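Local coordinates for protein putative glucoamylase (Bacteroides caccae ATCC 43185, PDB 4QT9) that is a putative glucoamylase with an alpha/alpha toroid fold and probably hydrolyses glycosidic bonds in carbohydrates, at residues L92-E96 against I162-I166; V244-L249 against L293-Y298. All blocks are in the same frame, centred on the assembly; numbering follows the deposited sequence. Where two conformers were deposited one is given.

Overall arrangement
The chain folds as an alpha/alpha toroid, and the two contacts sit far apart on it. Their centres are about 42 Å apart, their nearest atoms about 30 Å, and they do not touch. They lie on opposite sides of the chain's centre, about 21 Å from it for interaction 1 and about 22 Å for interaction 2. Along the sequence interaction 1 closes before interaction 2 opens. Interaction 1 joins two roughly parallel helices, 88-104 and 157-172, through a salt bridge over apolar side chains. Interaction 2 lays a beta hairpin on helix 284-301 through apolar contacts. No ligand or catalytic residue is identified at either contact.

Interaction 1 of 2, residues L92-E96 against I162-I166; sequences LARME and IAQRI
A salt bridge between Glu96 and Arg165 leads this helix-helix contact. Arg165 NH1 donates a very short hydrogen bond, 2.4 Å, to Glu96 OE1. A second, weak one runs 3.5 Å from Arg165 NH2 to Glu96 OE2. The carboxylate meets the edge of the guanidinium, near its plane. Glu96 was deposited in two conformers; in the one described, chi1 is t and chi2 p, bringing its end closer to Arg165. Arg165 (m, t, p) also bridges to Glu103 and bonds to Ser100 through NH2. Both segments are helical, and Glu96 N bonds to Leu92 O at 3.0 Å. The axes of the two short segments approach to 11.4 Å at 26°, nearly parallel. Glu96 and Ile162 have the nearest CA atoms, 6.6 Å apart. Ile162 (m, m) points toward the other helix. Ile162 CG1 lies 3.6 Å from Leu92 CD1, and Ile162 CG2 4.4 Å from CB of selenomethionine Met95. The CA-to-CB bond of Met95 points toward the other segment, but its end runs to helix 67-83. Two carboxylates of helix 88-104 thus meet the Arg165 charge, so this partly exposed ion pair joins neighbouring toroid helices beside the apolar contact of buried Ile162.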
loop_
_atom_site.group_PDB
_atom_site.type_symbol
_atom_site.label_atom_id
_atom_site.label_comp_id
_atom_site.label_asym_id
_atom_site.label_seq_id
_atom_site.Cartn_x
_atom_site.Cartn_y
_atom_site.Cartn_z
ATOM N N LEU A 92 6.885 -21.075 3.232
ATOM C CA LEU A 92 8.332 -20.930 2.996
ATOM C C LEU A 92 8.636 -21.218 1.528
ATOM O O LEU A 92 9.461 -20.520 0.941
ATOM C CB LEU A 92 9.141 -21.861 3.919
ATOM C CG LEU A 92 10.679 -21.807 3.814
ATOM C CD1 LEU A 92 11.212 -20.475 4.305
ATOM C CD2 LEU A 92 11.314 -22.956 4.577
ATOM N N ALA A 93 7.949 -22.215 0.924
ATOM C CA ALA A 93 8.144 -22.500 -0.499
ATOM C C ALA A 93 7.731 -21.257 -1.340
ATOM O O ALA A 93 8.453 -20.900 -2.272
ATOM C CB ALA A 93 7.365 -23.743 -0.918
ATOM N N ARG A 94 6.628 -20.544 -0.956
ATOM C CA ARG A 94 6.214 -19.346 -1.684
ATOM C C ARG A 94 7.214 -18.191 -1.500
ATOM O O ARG A 94 7.561 -17.549 -2.496
ATOM C CB ARG A 94 4.790 -18.896 -1.303
ATOM C CG ARG A 94 4.333 -17.543 -1.913
ATOM C CD ARG A 94 4.270 -17.537 -3.439
ATOM N NE ARG A 94 3.250 -18.471 -3.892
ATOM C CZ ARG A 94 1.990 -18.137 -4.120
ATOM N NH1 ARG A 94 1.600 -16.867 -4.019
ATOM N NH2 ARG A 94 1.114 -19.057 -4.488
HETATM N N MSE A 95 7.675 -17.928 -0.253
HETATM C CA MSE A 95 8.651 -16.861 0.030
HETATM C C MSE A 95 9.937 -17.093 -0.761
HETATM O O MSE A 95 10.469 -16.135 -1.320
HETATM C CB MSE A 95 8.967 -16.736 1.540
HETATM C CG MSE A 95 7.775 -16.250 2.381
HETATM SE SE MSE A 95 6.771 -14.701 1.635
HETATM C CE MSE A 95 5.521 -14.457 3.102
ATOM N N GLU A 96 10.410 -18.353 -0.824
ATOM C CA GLU A 96 11.630 -18.732 -1.556
ATOM C C GLU A 96 11.461 -18.400 -3.047
ATOM O O GLU A 96 12.345 -17.783 -3.643
ATOM C CB GLU A 96 11.956 -20.222 -1.334
ATOM C CG GLU A 96 12.780 -20.884 -2.432
ATOM C CD GLU A 96 14.230 -20.472 -2.566
ATOM O OE1 GLU A 96 14.935 -20.430 -1.534
ATOM O OE2 GLU A 96 14.681 -20.261 -3.714
ATOM N N ILE A 162 16.534 -17.721 4.244
ATOM C CA ILE A 162 15.599 -16.917 3.452
ATOM C C ILE A 162 15.724 -15.464 3.896
ATOM O O ILE A 162 15.835 -14.594 3.030
ATOM C CB ILE A 162 14.137 -17.466 3.542
ATOM C CG1 ILE A 162 13.976 -18.754 2.722
ATOM C CG2 ILE A 162 13.088 -16.436 3.126
ATOM C CD1 ILE A 162 14.269 -18.624 1.241
ATOM N N ALA A 163 15.780 -15.212 5.234
ATOM C CA ALA A 163 15.926 -13.870 5.803
ATOM C C ALA A 163 17.218 -13.207 5.318
ATOM O O ALA A 163 17.193 -12.048 4.902
ATOM C CB ALA A 163 15.899 -13.924 7.331
ATOM N N GLN A 164 18.339 -13.962 5.329
ATOM C CA GLN A 164 19.655 -13.483 4.898
ATOM C C GLN A 164 19.600 -13.010 3.424
ATOM O O GLN A 164 20.195 -11.993 3.090
ATOM C CB GLN A 164 20.686 -14.606 5.106
ATOM C CG GLN A 164 22.117 -14.222 4.869
ATOM C CD GLN A 164 23.078 -15.333 5.229
ATOM O OE1 GLN A 164 23.783 -15.868 4.371
ATOM N NE2 GLN A 164 23.144 -15.689 6.514
ATOM N N ARG A 165 18.852 -13.737 2.558
ATOM C CA ARG A 165 18.692 -13.389 1.146
ATOM C C ARG A 165 17.872 -12.092 1.012
ATOM O O ARG A 165 18.169 -11.248 0.158
ATOM C CB ARG A 165 18.043 -14.567 0.386
ATOM C CG ARG A 165 19.063 -15.670 0.119
ATOM C CD ARG A 165 18.395 -16.897 -0.389
ATOM N NE ARG A 165 17.880 -16.735 -1.748
ATOM C CZ ARG A 165 17.001 -17.557 -2.310
ATOM N NH1 ARG A 165 16.532 -18.597 -1.638
ATOM N NH2 ARG A 165 16.604 -17.359 -3.558
ATOM N N ILE A 166 16.883 -11.902 1.896
ATOM C CA ILE A 166 16.057 -10.702 1.908
ATOM C C ILE A 166 16.917 -9.483 2.335
ATOM O O ILE A 166 16.821 -8.401 1.714
ATOM C CB ILE A 166 14.815 -10.890 2.821
ATOM C CG1 ILE A 166 13.767 -11.782 2.127
ATOM C CG2 ILE A 166 14.195 -9.521 3.186
ATOM C CD1 ILE A 166 12.787 -12.501 3.041
#

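Interaction 2 of 2, residues V244-L249 against L293-Y298; sequences VEGIEL and LVNRAY
Val294 is the residue most covered here, and a hairpin closes over it. Residues 244 to 247 form a type I' beta turn, with Glu245 and Gly246 at positive phi (56/33 and 74/11). Val244 N bonds to Ile247 O at 2.9 Å, and Ile247 N to Val244 O at 2.8 Å. Segment 293-298 is helical. The axes of strand 247-249 and this helix approach to 9.6 Å at 143°. The closest CA pair is Glu245 and Val294, 5.8 Å apart. Val294 takes chi1 t. Val294 CG1 meets Val244 CG1 at 3.6 Å, and Val294 CG2 lies 3.7 Å from Ile247 CB and 4.2 Å from Leu249 CD2. Ile247 has chi1 m and an off-well chi2 of 149°; Ile247 CD1 lies 4.0 Å from both Leu293 CB and Ala297 CB. Glu245 (m, m) points toward the helix, with Glu245 CB 3.8 Å from Ala297 CB and Glu245 OE2 3.7 Å from Tyr298 CD2 at the ring edge. Its carboxylate forms a salt bridge with Arg301. The CA-to-CB bond of Tyr298 points sideways (chi1 t), and its OH bonds to Asp335. The arrangement is a two-stranded antiparallel beta hairpin with a type I' turn, packed on helix 284-301 of the alpha/alpha toroid.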
loop_
_atom_site.group_PDB
_atom_site.type_symbol
_atom_site.label_atom_id
_atom_site.label_comp_id
_atom_site.label_asym_id
_atom_site.label_seq_id
_atom_site.Cartn_x
_atom_site.Cartn_y
_atom_site.Cartn_z
ATOM N N VAL A 244 -11.918 20.447 6.548
ATOM C CA VAL A 244 -12.560 19.781 5.415
ATOM C C VAL A 244 -13.743 19.035 6.012
ATOM O O VAL A 244 -13.547 18.279 6.961
ATOM C CB VAL A 244 -11.637 18.835 4.580
ATOM C CG1 VAL A 244 -12.370 18.339 3.324
ATOM C CG2 VAL A 244 -10.319 19.496 4.195
ATOM N N GLU A 245 -14.975 19.290 5.513
ATOM C CA GLU A 245 -16.218 18.653 5.989
ATOM C C GLU A 245 -16.400 18.883 7.520
ATOM O O GLU A 245 -16.912 18.011 8.222
ATOM C CB GLU A 245 -16.233 17.132 5.641
ATOM C CG GLU A 245 -16.204 16.750 4.159
ATOM C CD GLU A 245 -17.380 17.184 3.301
ATOM O OE1 GLU A 245 -18.545 16.989 3.728
ATOM O OE2 GLU A 245 -17.135 17.718 2.192
ATOM N N GLY A 246 -15.934 20.038 8.010
ATOM C CA GLY A 246 -15.985 20.430 9.419
ATOM C C GLY A 246 -14.984 19.708 10.299
ATOM O O GLY A 246 -15.044 19.828 11.523
ATOM N N ILE A 247 -14.023 18.964 9.681
ATOM C CA ILE A 247 -13.012 18.164 10.380
ATOM C C ILE A 247 -11.646 18.788 10.161
ATOM O O ILE A 247 -11.312 19.200 9.055
ATOM C CB ILE A 247 -13.071 16.667 9.940
ATOM C CG1 ILE A 247 -14.450 16.060 10.278
ATOM C CG2 ILE A 247 -11.936 15.824 10.587
ATOM C CD1 ILE A 247 -14.931 14.999 9.385
ATOM N N GLU A 248 -10.867 18.867 11.230
ATOM C CA GLU A 248 -9.552 19.483 11.214
ATOM C C GLU A 248 -8.469 18.525 10.697
ATOM O O GLU A 248 -8.269 17.434 11.243
ATOM C CB GLU A 248 -9.229 19.997 12.637
ATOM C CG GLU A 248 -7.842 20.584 12.830
ATOM C CD GLU A 248 -7.612 21.955 12.226
ATOM O OE1 GLU A 248 -8.264 22.927 12.677
ATOM O OE2 GLU A 248 -6.749 22.061 11.326
ATOM N N LEU A 249 -7.756 18.953 9.640
ATOM C CA LEU A 249 -6.579 18.239 9.110
ATOM C C LEU A 249 -5.328 19.109 9.390
ATOM O O LEU A 249 -5.381 20.340 9.258
ATOM C CB LEU A 249 -6.721 17.889 7.626
ATOM C CG LEU A 249 -7.904 16.979 7.228
ATOM C CD1 LEU A 249 -7.991 16.872 5.745
ATOM C CD2 LEU A 249 -7.777 15.559 7.825
ATOM N N LEU A 293 -12.358 10.186 8.517
ATOM C CA LEU A 293 -13.620 10.789 8.911
ATOM C C LEU A 293 -14.105 11.818 7.894
ATOM O O LEU A 293 -15.313 11.880 7.645
ATOM C CB LEU A 293 -13.570 11.347 10.316
ATOM C CG LEU A 293 -13.427 10.278 11.403
ATOM C CD1 LEU A 293 -13.164 10.917 12.751
ATOM C CD2 LEU A 293 -14.635 9.377 11.461
ATOM N N VAL A 294 -13.165 12.540 7.242
ATOM C CA VAL A 294 -13.468 13.493 6.167
ATOM C C VAL A 294 -14.104 12.729 4.983
ATOM O O VAL A 294 -15.111 13.164 4.440
ATOM C CB VAL A 294 -12.206 14.284 5.721
ATOM C CG1 VAL A 294 -12.385 14.899 4.331
ATOM C CG2 VAL A 294 -11.844 15.355 6.742
ATOM N N ASN A 295 -13.509 11.591 4.616
ATOM C CA ASN A 295 -13.949 10.729 3.519
ATOM C C ASN A 295 -15.382 10.268 3.737
ATOM O O ASN A 295 -16.211 10.407 2.846
ATOM C CB ASN A 295 -13.001 9.515 3.405
ATOM C CG ASN A 295 -13.016 8.901 2.041
ATOM O OD1 ASN A 295 -13.942 8.168 1.682
ATOM N ND2 ASN A 295 -12.046 9.283 1.215
ATOM N N ARG A 296 -15.664 9.748 4.947
ATOM C CA ARG A 296 -16.961 9.251 5.390
ATOM C C ARG A 296 -17.986 10.408 5.432
ATOM O O ARG A 296 -19.102 10.248 4.926
ATOM C CB ARG A 296 -16.803 8.584 6.768
ATOM C CG ARG A 296 -18.117 8.095 7.380
ATOM C CD ARG A 296 -17.918 7.586 8.791
ATOM N NE ARG A 296 -19.175 7.192 9.413
ATOM C CZ ARG A 296 -19.929 8.007 10.144
ATOM N NH1 ARG A 296 -19.565 9.268 10.334
ATOM N NH2 ARG A 296 -21.061 7.575 10.671
ATOM N N ALA A 297 -17.595 11.565 6.002
ATOM C CA ALA A 297 -18.469 12.737 6.093
ATOM C C ALA A 297 -18.917 13.180 4.717
ATOM O O ALA A 297 -20.100 13.463 4.559
ATOM C CB ALA A 297 -17.761 13.880 6.809
ATOM N N TYR A 298 -18.002 13.205 3.710
ATOM C CA TYR A 298 -18.348 13.591 2.335
ATOM C C TYR A 298 -19.379 12.632 1.734
ATOM O O TYR A 298 -20.331 13.101 1.106
ATOM C CB TYR A 298 -17.105 13.665 1.406
ATOM C CG TYR A 298 -17.472 13.934 -0.040
ATOM C CD1 TYR A 298 -17.787 12.890 -0.908
ATOM C CD2 TYR A 298 -17.608 15.234 -0.513
ATOM C CE1 TYR A 298 -18.261 13.135 -2.196
ATOM C CE2 TYR A 298 -18.058 15.492 -1.809
ATOM C CZ TYR A 298 -18.368 14.437 -2.655
ATOM O OH TYR A 298 -18.803 14.691 -3.935
#